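HP0958 (Helicobacter pylori, PDB 3NA7) probably acts in flagellar biogenesis as a chaperone and post-transcriptional regulator, combining a kinked antiparallel coiled-coil hairpin with a zinc-ribbon domain. Local coordinates at residues E119-R122 with K123-Q127; I161-K164 with K165-L169; Y178-Y181 with E182-R186. All coordinates share one frame; numbering follows the deposited sequence.

Overall arrangement
All three contacts are local, each made within one helix. Contacts 1 and 2 both lie on helix 91-171 but on opposite sides of the chain's centre, their own centres about 59 Å apart; contact 3 is on the following helix, 175-188. Contact 1 is a surface contact of charged side chains, while its Ile120 and Lys123 meet helix 24-85. Contacts 2 and 3 are partly buried, and aromatic rings enter their chemistry: Phe163 in the one, two tyrosines and Phe180 in the other. Their centres are about 17 Å apart and they touch, Lys166 lying near Glu182 in a weak, long ion pair and close to the like-charged Arg185, beside Asp17 of helix 4-22.

Contact 1: E119-R122 with K123-Q127; sequences EIKR and KSEKQ
Glu119 accepts the backbone N-H of Lys123 on its carbonyl oxygen, but its OE1 comes only to 4.3 Å from CE of Lys123, with no salt bridge between them. The amine of that lysine goes to Glu54 of helix 24-85, which holds it in a salt bridge. Ile120 O receives Ser124 N at 3.0 Å, and Ser124 OG adds a weak bond to the same oxygen at 3.4 Å; OG lies beside its own backbone N (chi1 -64°), which turns it back toward the preceding turn. Lys121 O takes Glu125 N at 2.9 Å, while the lysine amine stays 4.4 Å from Glu125 OE1, beyond salt-bridge range. Arg122 carries the main side-chain link: its NH1 meets Glu125 OE1 at 2.6 Å, approaching at the guanidinium edge with the two planes 42° apart. The two side chains lie side by side, and bends at chi2 (-31°) and chi3 bring the guanidinium round; the N-H is poorly aimed, making the hydrogen bond weak within the salt bridge. This i to i+3 ion pair belongs to the exposed helix surface, whereas Ile120, packed on Leu58 and Lys59, and Lys123 meet helix 24-85 within the kinked antiparallel coiled-coil hairpin.

Contact 2: I161-K164 with K165-L169; sequences IIFK and KKEDL
Phe163 and Glu167 make the closest side-chain contact here, CE2 of the ring lying 3.7 Å from CG of Glu167. Two side chains of the next turn approach from the same side of the ring plane, both obliquely: Lys166 brings its CD toward the CD1/CE1 edge, 4.1 Å from Phe163 CE1, while Glu167 comes toward the CD2/CE2 edge with CG and the carboxylate (CD, OE2). The Glu167 chain crosses Phe163 at about a right angle. With its CG anti to the backbone N (chi1 -168°), Phe163 sends the ring toward the following turn, where these aliphatic carbons meet it.

The charged pairs are looser. Lys164 NZ lies 4.1 Å from Asp168 OD1, near enough for attraction but beyond a salt bridge, and 4.7 Å from Glu167 OE1, also beyond one. Bends at chi2 (87°) and chi4 carry the lysine across Glu167 and leave NZ near Asp168.

Backbone hydrogen bonds run from i+4 to i throughout, from Lys165 N to Ile161 O up to Asp168 N to Lys164 O; Glu167 N to Phe163 O measures 2.9 Å.

On the side facing helix 4-22, Ile162 packs on Leu16 and Ile20, and Leu169 on Glu12 and Leu16. Buried Lys166 reaches Asp17 of that helix in a salt bridge and approaches Glu182 of helix 175-188 in a weak, long ion pair.

Contact 3: Y178-Y181 with E182-R186; sequences YSFY and ERIRR
Tyr178 O accepts Glu182 N at 2.7 Å and belongs to a run of alpha-helical i+4 to i bonds that continues through Arg183 N to Ser179 O and Arg185 N to Tyr181 O, but weakens at Ile184 N to Phe180 O, where the distance stretches to 3.4 Å. This is helix 175-188, which follows the long coiled-coil helix 91-171 in the chain.

Its side chains form two groups. In the first, Glu182 lays its CG over one face of the Tyr178 ring, a CH-pi contact 3.9 Å from the centroid and 25° off the ring normal. The glutamate chain then bends at chi2 (-70°), and its OE2 comes 3.5 Å from CE2 of Tyr181. Tyr181 in turn touches Arg185, whose CD packs 3.5 Å from the tyrosine OH; ring and guanidinium planes are only 12° apart, but they are displaced and do not stack, the contact being made through CD. The hydroxyl itself is hydrogen-bonded to Asp17 of helix 4-22, and the ring packs on Leu10, Ile13 and Ser14 of the same helix.

In the second group, Phe180 meets Arg183 and Ile184. NH2 of Arg183 reaches CD1 and CE1 of Phe180 obliquely to the ring, the guanidinium plane steeply inclined to it, while Ile184 runs alongside Phe180 with CD1 3.9 Å from CE2. The Ile184 side chain is also about 10 Å from the zinc ion.

Back in the first group, Arg185 NH1 closes a salt bridge to Glu182 at 2.8 Å, meeting the syn lone pair of OE2 close to the guanidinium plane.

Contact 1: E119-R122 with K123-Q127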
# COMPACT_ATOMS: atom_id res chain seq x y z
N GLU A 119 -2.87 -28.07 -14.62
CA GLU A 119 -2.84 -26.65 -14.24
C GLU A 119 -3.38 -26.52 -12.80
O GLU A 119 -2.80 -25.80 -12.00
CB GLU A 119 -3.69 -25.83 -15.22
CG GLU A 119 -3.41 -24.34 -15.25
CD GLU A 119 -4.14 -23.62 -16.40
OE1 GLU A 119 -4.32 -22.38 -16.30
OE2 GLU A 119 -4.55 -24.28 -17.40
N ILE A 120 -4.45 -27.24 -12.49
CA ILE A 120 -5.03 -27.27 -11.16
C ILE A 120 -3.96 -27.66 -10.13
O ILE A 120 -3.75 -26.94 -9.14
CB ILE A 120 -6.22 -28.24 -11.10
CG1 ILE A 120 -7.43 -27.66 -11.81
CG2 ILE A 120 -6.60 -28.60 -9.63
CD1 ILE A 120 -8.48 -28.73 -12.18
N LYS A 121 -3.27 -28.77 -10.39
CA LYS A 121 -2.20 -29.25 -9.53
C LYS A 121 -1.09 -28.21 -9.28
O LYS A 121 -0.63 -28.06 -8.14
CB LYS A 121 -1.61 -30.51 -10.15
CG LYS A 121 -1.06 -31.55 -9.20
CD LYS A 121 -1.14 -32.96 -9.86
CE LYS A 121 -0.49 -34.05 -9.00
NZ LYS A 121 1.00 -34.17 -9.17
N ARG A 122 -0.67 -27.49 -10.33
CA ARG A 122 0.37 -26.45 -10.18
C ARG A 122 -0.10 -25.35 -9.25
O ARG A 122 0.69 -24.79 -8.49
CB ARG A 122 0.84 -25.83 -11.51
CG ARG A 122 1.57 -26.75 -12.52
CD ARG A 122 2.41 -27.90 -11.88
NE ARG A 122 2.17 -29.17 -12.60
CZ ARG A 122 2.11 -30.39 -12.06
NH1 ARG A 122 2.27 -30.57 -10.75
NH2 ARG A 122 1.87 -31.44 -12.84
N LYS A 123 -1.38 -25.03 -9.33
CA LYS A 123 -1.95 -24.00 -8.47
C LYS A 123 -1.99 -24.47 -7.03
O LYS A 123 -1.71 -23.67 -6.14
CB LYS A 123 -3.32 -23.54 -8.97
CG LYS A 123 -3.24 -22.76 -10.32
CD LYS A 123 -4.59 -22.13 -10.70
CE LYS A 123 -4.54 -21.45 -12.08
NZ LYS A 123 -3.76 -20.18 -12.10
N SER A 124 -2.33 -25.74 -6.80
CA SER A 124 -2.36 -26.32 -5.46
C SER A 124 -0.95 -26.39 -4.85
O SER A 124 -0.79 -26.18 -3.64
CB SER A 124 -2.99 -27.72 -5.46
OG SER A 124 -4.34 -27.67 -5.85
N GLU A 125 0.06 -26.68 -5.68
CA GLU A 125 1.46 -26.59 -5.25
C GLU A 125 1.83 -25.17 -4.85
O GLU A 125 2.51 -24.97 -3.84
CB GLU A 125 2.42 -27.09 -6.32
CG GLU A 125 2.53 -28.59 -6.42
CD GLU A 125 3.03 -29.07 -7.79
OE1 GLU A 125 2.58 -30.16 -8.22
OE2 GLU A 125 3.84 -28.37 -8.45
N LYS A 126 1.39 -24.19 -5.65
CA LYS A 126 1.68 -22.79 -5.33
C LYS A 126 1.00 -22.38 -4.03
O LYS A 126 1.59 -21.67 -3.23
CB LYS A 126 1.28 -21.86 -6.48
CG LYS A 126 1.44 -20.37 -6.18
CD LYS A 126 2.93 -20.02 -5.99
CE LYS A 126 3.15 -18.53 -5.85
NZ LYS A 126 4.59 -18.27 -5.69
N GLN A 127 -0.23 -22.84 -3.83
CA GLN A 127 -0.94 -22.62 -2.57
C GLN A 127 -0.16 -23.17 -1.36
O GLN A 127 -0.09 -22.49 -0.32
CB GLN A 127 -2.32 -23.24 -2.62
CG GLN A 127 -3.30 -22.50 -3.54
CD GLN A 127 -4.65 -23.18 -3.55
OE1 GLN A 127 -4.73 -24.41 -3.64
NE2 GLN A 127 -5.72 -22.40 -3.38

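Contact 2: I161-K164 with K165-L169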
# COMPACT_ATOMS: atom_id res chain seq x y z
N ILE A 161 6.09 14.37 26.68
CA ILE A 161 7.06 15.25 27.32
C ILE A 161 7.29 16.51 26.47
O ILE A 161 7.27 17.60 27.00
CB ILE A 161 8.41 14.53 27.65
CG1 ILE A 161 8.24 13.54 28.80
CG2 ILE A 161 9.54 15.55 27.99
CD1 ILE A 161 9.17 12.29 28.70
N ILE A 162 7.49 16.37 25.16
CA ILE A 162 7.62 17.55 24.30
C ILE A 162 6.35 18.44 24.40
O ILE A 162 6.46 19.63 24.65
CB ILE A 162 7.99 17.20 22.84
CG1 ILE A 162 9.35 16.44 22.77
CG2 ILE A 162 8.11 18.46 22.00
CD1 ILE A 162 9.58 15.61 21.47
N PHE A 163 5.16 17.85 24.30
CA PHE A 163 3.93 18.62 24.41
C PHE A 163 3.80 19.35 25.77
O PHE A 163 3.46 20.52 25.81
CB PHE A 163 2.69 17.77 24.12
CG PHE A 163 1.45 18.60 23.94
CD1 PHE A 163 1.18 19.22 22.72
CD2 PHE A 163 0.58 18.80 25.00
CE1 PHE A 163 0.05 20.01 22.56
CE2 PHE A 163 -0.57 19.59 24.86
CZ PHE A 163 -0.83 20.19 23.65
N LYS A 164 4.09 18.65 26.86
CA LYS A 164 4.12 19.26 28.19
C LYS A 164 5.03 20.52 28.22
O LYS A 164 4.65 21.53 28.82
CB LYS A 164 4.55 18.22 29.23
CG LYS A 164 4.90 18.74 30.61
CD LYS A 164 3.70 18.86 31.53
CE LYS A 164 4.14 19.30 32.93
NZ LYS A 164 3.21 20.33 33.46
N LYS A 165 6.18 20.45 27.55
CA LYS A 165 7.09 21.60 27.40
C LYS A 165 6.45 22.72 26.60
O LYS A 165 6.62 23.89 26.92
CB LYS A 165 8.41 21.21 26.70
CG LYS A 165 9.52 20.64 27.60
CD LYS A 165 10.75 20.15 26.79
CE LYS A 165 11.67 21.29 26.31
NZ LYS A 165 12.80 20.80 25.44
N LYS A 166 5.73 22.34 25.55
CA LYS A 166 5.00 23.29 24.73
C LYS A 166 3.96 24.04 25.58
O LYS A 166 3.85 25.27 25.48
CB LYS A 166 4.34 22.61 23.52
CG LYS A 166 3.69 23.59 22.54
CD LYS A 166 2.74 22.91 21.54
CE LYS A 166 1.98 23.98 20.77
NZ LYS A 166 1.41 23.49 19.51
N GLU A 167 3.22 23.31 26.42
CA GLU A 167 2.22 23.90 27.30
C GLU A 167 2.88 25.01 28.12
O GLU A 167 2.41 26.15 28.12
CB GLU A 167 1.60 22.86 28.23
CG GLU A 167 0.75 21.80 27.54
CD GLU A 167 0.16 20.77 28.50
OE1 GLU A 167 0.91 20.21 29.34
OE2 GLU A 167 -1.05 20.51 28.43
N ASP A 168 3.99 24.66 28.78
CA ASP A 168 4.76 25.60 29.61
C ASP A 168 5.17 26.83 28.83
O ASP A 168 4.95 27.95 29.30
CB ASP A 168 5.98 24.91 30.22
CG ASP A 168 5.61 23.85 31.25
OD1 ASP A 168 4.49 23.90 31.80
OD2 ASP A 168 6.46 22.96 31.52
N LEU A 169 5.73 26.64 27.63
CA LEU A 169 6.08 27.78 26.76
C LEU A 169 4.87 28.63 26.30
O LEU A 169 4.94 29.86 26.27
CB LEU A 169 6.92 27.34 25.56
CG LEU A 169 8.43 27.03 25.63
CD1 LEU A 169 8.87 26.02 26.72
CD2 LEU A 169 8.93 26.57 24.25

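Contact 3: Y178-Y181 with E182-R186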
# COMPACT_ATOMS: atom_id res chain seq x y z
N TYR A 178 0.51 33.83 19.99
CA TYR A 178 0.29 32.41 19.85
C TYR A 178 -0.74 32.10 18.76
O TYR A 178 -0.50 31.23 17.90
CB TYR A 178 -0.17 31.90 21.18
CG TYR A 178 -0.65 30.49 21.17
CD1 TYR A 178 0.19 29.42 20.85
CD2 TYR A 178 -1.95 30.21 21.56
CE1 TYR A 178 -0.28 28.11 20.89
CE2 TYR A 178 -2.42 28.95 21.59
CZ TYR A 178 -1.61 27.90 21.26
OH TYR A 178 -2.18 26.66 21.33
N SER A 179 -1.85 32.84 18.79
CA SER A 179 -2.98 32.64 17.88
C SER A 179 -2.65 33.02 16.46
O SER A 179 -3.22 32.48 15.52
CB SER A 179 -4.17 33.48 18.34
OG SER A 179 -4.73 32.90 19.48
N PHE A 180 -1.76 33.98 16.32
CA PHE A 180 -1.31 34.41 15.03
C PHE A 180 -0.48 33.26 14.45
O PHE A 180 -0.61 32.91 13.29
CB PHE A 180 -0.45 35.67 15.19
CG PHE A 180 -0.25 36.42 13.92
CD1 PHE A 180 -1.24 37.28 13.43
CD2 PHE A 180 0.93 36.27 13.20
CE1 PHE A 180 -1.05 37.98 12.23
CE2 PHE A 180 1.13 36.97 11.99
CZ PHE A 180 0.13 37.82 11.51
N TYR A 181 0.36 32.67 15.30
CA TYR A 181 1.10 31.46 15.00
C TYR A 181 0.15 30.31 14.63
O TYR A 181 0.25 29.77 13.51
CB TYR A 181 1.99 31.07 16.19
CG TYR A 181 2.67 29.72 16.03
CD1 TYR A 181 3.61 29.51 15.01
CD2 TYR A 181 2.39 28.66 16.89
CE1 TYR A 181 4.24 28.28 14.84
CE2 TYR A 181 3.00 27.42 16.73
CZ TYR A 181 3.93 27.24 15.71
OH TYR A 181 4.55 26.03 15.54
N GLU A 182 -0.77 29.96 15.52
CA GLU A 182 -1.72 28.85 15.23
C GLU A 182 -2.57 29.05 13.97
O GLU A 182 -2.75 28.12 13.21
CB GLU A 182 -2.59 28.50 16.43
CG GLU A 182 -1.77 27.89 17.59
CD GLU A 182 -1.25 26.47 17.29
OE1 GLU A 182 -2.00 25.64 16.73
OE2 GLU A 182 -0.09 26.17 17.64
N ARG A 183 -3.03 30.26 13.71
CA ARG A 183 -3.80 30.50 12.47
C ARG A 183 -2.99 30.12 11.21
O ARG A 183 -3.51 29.48 10.30
CB ARG A 183 -4.28 31.95 12.41
CG ARG A 183 -5.03 32.34 11.12
CD ARG A 183 -5.68 33.74 11.27
NE ARG A 183 -4.68 34.78 11.52
CZ ARG A 183 -4.94 36.06 11.76
NH1 ARG A 183 -6.19 36.53 11.79
NH2 ARG A 183 -3.93 36.89 11.97
N ILE A 184 -1.71 30.48 11.19
CA ILE A 184 -0.85 30.13 10.06
C ILE A 184 -0.51 28.64 10.04
O ILE A 184 -0.48 28.01 8.98
CB ILE A 184 0.39 31.08 9.95
CG1 ILE A 184 -0.07 32.42 9.36
CG2 ILE A 184 1.50 30.42 9.11
CD1 ILE A 184 0.58 33.70 9.92
N ARG A 185 -0.30 28.07 11.21
CA ARG A 185 0.06 26.65 11.32
C ARG A 185 -1.04 25.70 10.79
O ARG A 185 -0.74 24.61 10.25
CB ARG A 185 0.44 26.32 12.76
CG ARG A 185 0.86 24.90 12.96
CD ARG A 185 1.53 24.68 14.29
NE ARG A 185 1.45 23.27 14.67
CZ ARG A 185 0.79 22.78 15.72
NH1 ARG A 185 0.14 23.58 16.56
NH2 ARG A 185 0.82 21.47 15.94
N ARG A 186 -2.30 26.10 10.95
CA ARG A 186 -3.43 25.36 10.38
C ARG A 186 -3.14 24.90 8.95
O ARG A 186 -3.27 23.70 8.65
CB ARG A 186 -4.69 26.22 10.41
CG ARG A 186 -5.96 25.47 10.11
CD ARG A 186 -7.17 26.33 10.36
NE ARG A 186 -8.37 25.78 9.75
CZ ARG A 186 -9.15 24.86 10.30
NH1 ARG A 186 -8.87 24.34 11.50
NH2 ARG A 186 -10.24 24.43 9.67